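Local structure of protein yciO (Escherichia coli, 1K7J) at residues 88-99 against 198-206. The protein is of unknown function but may bind double-stranded RNA. Numbering follows the deposited sequence.
Sequences LMKNNTPGNYTF and GVGDVKPFL
The ring of Tyr-97 lies between Gly-200 and Phe-205: the glycine CA sits over one face in a CH-pi contact, 3.9 Å from the ring centroid, and Phe-205 turns its edge toward the opposite face in an offset edge-to-face pair, planes at 64°. Glycine suits this place because a CB would clash with Tyr-97 CE1. At the ring's edge Tyr-97 OH donates to Asp-201 O (2.6 Å), in the carbonyl plane on a lone pair. A phenylalanine in place of Tyr-97 would probably leave Asp-201 O without its hydroxyl donor and segment 198-206 tied less firmly to the ring. Phe-99 completes the aromatic cluster, its edge meeting Phe-205 CZ while Met-89 CG covers one face. In this YrdC-like fold the cluster packs the C-terminal segment against strand 97-102 and helix 83-90, where Leu-88 offers apolar surface, CB lying 4.0 Å from Phe-205 CE1. Asn-92 suits both neighbours: CB and CG rest against Phe-205 CZ, while ND2 donates to Leu-88 O (2.6 Å, 158°) near the amide plane, which helps hold the amide in this rotation. Asp-201 OD1 accepts from Lys-203 N in an Asx turn, leading the chain into the 3-10 segment that carries Phe-205.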
ATOM      1  N   LEU A  88     -14.713  -0.510 -13.815  1.00 13.45           N
ATOM      2  CA  LEU A  88     -13.764  -1.600 -13.641  1.00 13.20           C
ATOM      3  C   LEU A  88     -13.410  -1.826 -12.176  1.00 13.25           C
ATOM      4  O   LEU A  88     -13.390  -2.963 -11.702  1.00 14.30           O
ATOM      5  CB  LEU A  88     -12.496  -1.329 -14.454  1.00 13.05           C
ATOM      6  CG  LEU A  88     -12.650  -1.545 -15.963  1.00 12.87           C
ATOM      7  CD1 LEU A  88     -11.442  -0.987 -16.702  1.00 13.37           C
ATOM      8  CD2 LEU A  88     -12.813  -3.038 -16.240  1.00 13.75           C
HETATM    9  N   MSE A  89     -13.147  -0.751 -11.442  1.00 11.90           N
HETATM   10  CA  MSE A  89     -12.777  -0.908 -10.043  1.00 11.45           C
HETATM   11  C   MSE A  89     -13.925  -1.297  -9.121  1.00 11.92           C
HETATM   12  O   MSE A  89     -13.714  -2.020  -8.157  1.00 10.86           O
HETATM   13  CB  MSE A  89     -12.105   0.362  -9.521  1.00 10.61           C
HETATM   14  CG  MSE A  89     -10.793   0.668 -10.206  1.00 10.21           C
HETATM   15 SE   MSE A  89      -9.911   2.181  -9.379  1.00 11.02          SE
HETATM   16  CE  MSE A  89     -11.197   3.565  -9.884  1.00 10.31           C
ATOM     17  N   LYS A  90     -15.136  -0.832  -9.415  1.00 13.03           N
ATOM     18  CA  LYS A  90     -16.279  -1.156  -8.564  1.00 14.29           C
ATOM     19  C   LYS A  90     -16.517  -2.662  -8.497  1.00 14.22           C
ATOM     20  O   LYS A  90     -17.037  -3.174  -7.507  1.00 15.04           O
ATOM     21  CB  LYS A  90     -17.545  -0.458  -9.075  1.00 15.56           C
ATOM     22  CG  LYS A  90     -18.033  -0.951 -10.424  1.00 17.78           C
ATOM     23  CD  LYS A  90     -19.232  -0.145 -10.910  1.00 19.90           C
ATOM     24  CE  LYS A  90     -19.693  -0.617 -12.281  1.00 21.43           C
ATOM     25  NZ  LYS A  90     -20.770   0.256 -12.838  1.00 22.33           N
ATOM     26  N   ASN A  91     -16.127  -3.370  -9.551  1.00 14.37           N
ATOM     27  CA  ASN A  91     -16.313  -4.815  -9.601  1.00 15.48           C
ATOM     28  C   ASN A  91     -15.031  -5.591  -9.330  1.00 15.00           C
ATOM     29  O   ASN A  91     -14.995  -6.814  -9.465  1.00 15.42           O
ATOM     30  CB  ASN A  91     -16.880  -5.219 -10.963  1.00 17.26           C
ATOM     31  CG  ASN A  91     -18.278  -4.681 -11.189  1.00 18.81           C
ATOM     32  OD1 ASN A  91     -19.160  -4.842 -10.343  1.00 19.59           O
ATOM     33  ND2 ASN A  91     -18.491  -4.044 -12.335  1.00 19.88           N
ATOM     34  N   ASN A  92     -13.983  -4.881  -8.933  1.00 13.64           N
ATOM     35  CA  ASN A  92     -12.706  -5.521  -8.662  1.00 13.35           C
ATOM     36  C   ASN A  92     -12.018  -4.937  -7.434  1.00 13.11           C
ATOM     37  O   ASN A  92     -10.820  -4.652  -7.443  1.00 12.46           O
ATOM     38  CB  ASN A  92     -11.809  -5.415  -9.898  1.00 12.96           C
ATOM     39  CG  ASN A  92     -12.359  -6.197 -11.073  1.00 13.54           C
ATOM     40  OD1 ASN A  92     -12.343  -7.430 -11.076  1.00 14.32           O
ATOM     41  ND2 ASN A  92     -12.867  -5.486 -12.075  1.00 13.27           N
ATOM     42  N   THR A  93     -12.808  -4.761  -6.382  1.00 12.98           N
ATOM     43  CA  THR A  93     -12.334  -4.247  -5.101  1.00 13.15           C
ATOM     44  C   THR A  93     -13.134  -4.982  -4.030  1.00 12.83           C
ATOM     45  O   THR A  93     -14.276  -5.379  -4.270  1.00 13.69           O
ATOM     46  CB  THR A  93     -12.595  -2.729  -4.950  1.00 13.71           C
ATOM     47  OG1 THR A  93     -13.944  -2.432  -5.338  1.00 15.02           O
ATOM     48  CG2 THR A  93     -11.623  -1.924  -5.802  1.00 14.32           C
ATOM     49  N   PRO A  94     -12.550  -5.182  -2.839  1.00 11.52           N
ATOM     50  CA  PRO A  94     -11.204  -4.773  -2.432  1.00 10.91           C
ATOM     51  C   PRO A  94     -10.172  -5.883  -2.618  1.00 10.15           C
ATOM     52  O   PRO A  94     -10.512  -7.019  -2.960  1.00 10.86           O
ATOM     53  CB  PRO A  94     -11.394  -4.434  -0.961  1.00 10.88           C
ATOM     54  CG  PRO A  94     -12.329  -5.536  -0.528  1.00 11.26           C
ATOM     55  CD  PRO A  94     -13.342  -5.600  -1.666  1.00 11.57           C
ATOM     56  N   GLY A  95      -8.911  -5.526  -2.389  1.00  9.05           N
ATOM     57  CA  GLY A  95      -7.810  -6.467  -2.476  1.00  8.62           C
ATOM     58  C   GLY A  95      -7.302  -6.876  -3.844  1.00  7.92           C
ATOM     59  O   GLY A  95      -7.937  -6.616  -4.869  1.00  8.03           O
ATOM     60  N   ASN A  96      -6.116  -7.481  -3.830  1.00  7.80           N
ATOM     61  CA  ASN A  96      -5.444  -8.038  -5.007  1.00  7.91           C
ATOM     62  C   ASN A  96      -4.979  -7.129  -6.135  1.00  7.56           C
ATOM     63  O   ASN A  96      -4.271  -7.593  -7.031  1.00  7.75           O
ATOM     64  CB  ASN A  96      -6.320  -9.137  -5.619  1.00  8.97           C
ATOM     65  CG  ASN A  96      -6.751 -10.171  -4.603  1.00 10.41           C
ATOM     66  OD1 ASN A  96      -6.079 -10.382  -3.591  1.00 11.61           O
ATOM     67  ND2 ASN A  96      -7.868 -10.834  -4.873  1.00 12.70           N
ATOM     68  N   TYR A  97      -5.349  -5.855  -6.095  1.00  7.59           N
ATOM     69  CA  TYR A  97      -4.987  -4.930  -7.167  1.00  7.45           C
ATOM     70  C   TYR A  97      -4.455  -3.576  -6.730  1.00  7.28           C
ATOM     71  O   TYR A  97      -4.788  -3.069  -5.658  1.00  7.30           O
ATOM     72  CB  TYR A  97      -6.209  -4.619  -8.034  1.00  8.05           C
ATOM     73  CG  TYR A  97      -6.834  -5.778  -8.758  1.00  7.51           C
ATOM     74  CD1 TYR A  97      -6.294  -6.250  -9.954  1.00  7.94           C
ATOM     75  CD2 TYR A  97      -8.005  -6.365  -8.280  1.00  7.93           C
ATOM     76  CE1 TYR A  97      -6.914  -7.272 -10.666  1.00  8.49           C
ATOM     77  CE2 TYR A  97      -8.631  -7.388  -8.979  1.00  8.38           C
ATOM     78  CZ  TYR A  97      -8.083  -7.833 -10.174  1.00  8.47           C
ATOM     79  OH  TYR A  97      -8.722  -8.813 -10.888  1.00  9.31           O
ATOM     80  N   THR A  98      -3.638  -2.996  -7.601  1.00  7.18           N
ATOM     81  CA  THR A  98      -3.116  -1.649  -7.432  1.00  7.26           C
ATOM     82  C   THR A  98      -3.491  -1.009  -8.765  1.00  7.75           C
ATOM     83  O   THR A  98      -3.161  -1.537  -9.829  1.00  8.24           O
ATOM     84  CB  THR A  98      -1.593  -1.610  -7.274  1.00  7.14           C
ATOM     85  OG1 THR A  98      -1.227  -2.252  -6.050  1.00  7.29           O
ATOM     86  CG2 THR A  98      -1.104  -0.162  -7.243  1.00  8.11           C
ATOM     87  N   PHE A  99      -4.199   0.111  -8.711  1.00  7.71           N
ATOM     88  CA  PHE A  99      -4.625   0.783  -9.931  1.00  7.96           C
ATOM     89  C   PHE A  99      -3.870   2.086 -10.112  1.00  8.03           C
ATOM     90  O   PHE A  99      -3.880   2.938  -9.227  1.00  7.90           O
ATOM     91  CB  PHE A  99      -6.130   1.060  -9.866  1.00  8.25           C
ATOM     92  CG  PHE A  99      -6.969  -0.177  -9.694  1.00  8.41           C
ATOM     93  CD1 PHE A  99      -7.096  -1.094 -10.732  1.00  8.87           C
ATOM     94  CD2 PHE A  99      -7.628  -0.427  -8.490  1.00  8.87           C
ATOM     95  CE1 PHE A  99      -7.869  -2.246 -10.578  1.00  9.34           C
ATOM     96  CE2 PHE A  99      -8.405  -1.577  -8.326  1.00  8.67           C
ATOM     97  CZ  PHE A  99      -8.523  -2.488  -9.376  1.00  9.10           C
ATOM     98  N   GLY A 198      -0.221 -10.190 -10.790  1.00 11.28           N
ATOM     99  CA  GLY A 198      -0.099 -10.687  -9.433  1.00 11.16           C
ATOM    100  C   GLY A 198      -1.312 -11.494  -9.009  1.00 11.02           C
ATOM    101  O   GLY A 198      -1.867 -12.258  -9.801  1.00 11.32           O
ATOM    102  N   VAL A 199      -1.740 -11.312  -7.765  1.00 11.01           N
ATOM    103  CA  VAL A 199      -2.880 -12.049  -7.231  1.00 10.92           C
ATOM    104  C   VAL A 199      -4.172 -11.845  -8.020  1.00 11.09           C
ATOM    105  O   VAL A 199      -4.875 -12.809  -8.321  1.00 11.26           O
ATOM    106  CB  VAL A 199      -3.149 -11.676  -5.749  1.00 11.45           C
ATOM    107  CG1 VAL A 199      -4.322 -12.499  -5.204  1.00 12.00           C
ATOM    108  CG2 VAL A 199      -1.903 -11.929  -4.917  1.00 11.92           C
ATOM    109  N   GLY A 200      -4.480 -10.595  -8.352  1.00 10.20           N
ATOM    110  CA  GLY A 200      -5.702 -10.306  -9.083  1.00 10.62           C
ATOM    111  C   GLY A 200      -5.754 -10.792 -10.521  1.00 10.27           C
ATOM    112  O   GLY A 200      -4.767 -10.719 -11.249  1.00 10.49           O
ATOM    113  N   ASP A 201      -6.919 -11.286 -10.927  1.00 10.47           N
ATOM    114  CA  ASP A 201      -7.130 -11.783 -12.286  1.00 11.38           C
ATOM    115  C   ASP A 201      -6.985 -10.619 -13.270  1.00 11.50           C
ATOM    116  O   ASP A 201      -7.577  -9.560 -13.075  1.00 10.86           O
ATOM    117  CB  ASP A 201      -8.534 -12.392 -12.381  1.00 12.48           C
ATOM    118  CG  ASP A 201      -8.809 -13.071 -13.715  1.00 13.64           C
ATOM    119  OD1 ASP A 201      -7.919 -13.118 -14.588  1.00 13.79           O
ATOM    120  OD2 ASP A 201      -9.943 -13.567 -13.884  1.00 15.63           O
ATOM    121  N   VAL A 202      -6.200 -10.808 -14.326  1.00 12.00           N
ATOM    122  CA  VAL A 202      -6.011  -9.742 -15.309  1.00 12.48           C
ATOM    123  C   VAL A 202      -7.122  -9.690 -16.357  1.00 13.21           C
ATOM    124  O   VAL A 202      -7.349  -8.656 -16.985  1.00 13.07           O
ATOM    125  CB  VAL A 202      -4.658  -9.887 -16.055  1.00 12.25           C
ATOM    126  CG1 VAL A 202      -3.505  -9.820 -15.064  1.00 12.82           C
ATOM    127  CG2 VAL A 202      -4.618 -11.199 -16.829  1.00 12.58           C
ATOM    128  N   LYS A 203      -7.826 -10.803 -16.522  1.00 13.80           N
ATOM    129  CA  LYS A 203      -8.877 -10.901 -17.528  1.00 14.63           C
ATOM    130  C   LYS A 203      -9.932  -9.802 -17.593  1.00 14.50           C
ATOM    131  O   LYS A 203     -10.306  -9.370 -18.685  1.00 14.63           O
ATOM    132  CB  LYS A 203      -9.559 -12.267 -17.424  1.00 16.28           C
ATOM    133  CG  LYS A 203      -8.626 -13.409 -17.776  1.00 18.75           C
ATOM    134  CD  LYS A 203      -9.321 -14.752 -17.681  1.00 20.25           C
ATOM    135  CE  LYS A 203      -8.366 -15.876 -18.015  1.00 21.70           C
ATOM    136  NZ  LYS A 203      -7.838 -15.772 -19.402  1.00 23.08           N
ATOM    137  N   PRO A 204     -10.432  -9.333 -16.438  1.00 14.13           N
ATOM    138  CA  PRO A 204     -11.452  -8.276 -16.476  1.00 14.57           C
ATOM    139  C   PRO A 204     -10.966  -6.980 -17.122  1.00 14.63           C
ATOM    140  O   PRO A 204     -11.767  -6.121 -17.497  1.00 15.60           O
ATOM    141  CB  PRO A 204     -11.803  -8.081 -15.000  1.00 14.83           C
ATOM    142  CG  PRO A 204     -11.502  -9.427 -14.392  1.00 14.73           C
ATOM    143  CD  PRO A 204     -10.206  -9.795 -15.057  1.00 14.83           C
ATOM    144  N   PHE A 205      -9.652  -6.851 -17.256  1.00 14.78           N
ATOM    145  CA  PHE A 205      -9.043  -5.653 -17.824  1.00 15.66           C
ATOM    146  C   PHE A 205      -8.450  -5.932 -19.192  1.00 17.16           C
ATOM    147  O   PHE A 205      -7.977  -5.016 -19.866  1.00 17.92           O
ATOM    148  CB  PHE A 205      -7.936  -5.167 -16.888  1.00 14.10           C
ATOM    149  CG  PHE A 205      -8.379  -5.017 -15.468  1.00 12.29           C
ATOM    150  CD1 PHE A 205      -8.923  -3.817 -15.021  1.00 11.37           C
ATOM    151  CD2 PHE A 205      -8.308  -6.094 -14.588  1.00 11.90           C
ATOM    152  CE1 PHE A 205      -9.395  -3.688 -13.719  1.00 11.54           C
ATOM    153  CE2 PHE A 205      -8.779  -5.976 -13.280  1.00 11.53           C
ATOM    154  CZ  PHE A 205      -9.323  -4.771 -12.845  1.00 11.40           C
ATOM    155  N   LEU A 206      -8.482  -7.205 -19.582  1.00 18.93           N
ATOM    156  CA  LEU A 206      -7.922  -7.682 -20.844  1.00 20.65           C
ATOM    157  C   LEU A 206      -6.400  -7.805 -20.724  1.00 21.84           C
ATOM    158  O   LEU A 206      -5.913  -8.932 -20.467  1.00 23.63           O
ATOM    159  CB  LEU A 206      -8.289  -6.730 -21.985  1.00 20.64           C
ATOM    160  CG  LEU A 206      -9.582  -7.019 -22.747  1.00 19.40           C
ATOM    161  CD1 LEU A 206      -9.404  -8.283 -23.559  1.00 19.91           C
ATOM    162  CD2 LEU A 206     -10.747  -7.157 -21.782  1.00 18.50           C
ATOM    163  OXT LEU A 206      -5.709  -6.773 -20.868  1.00 22.36           O
TER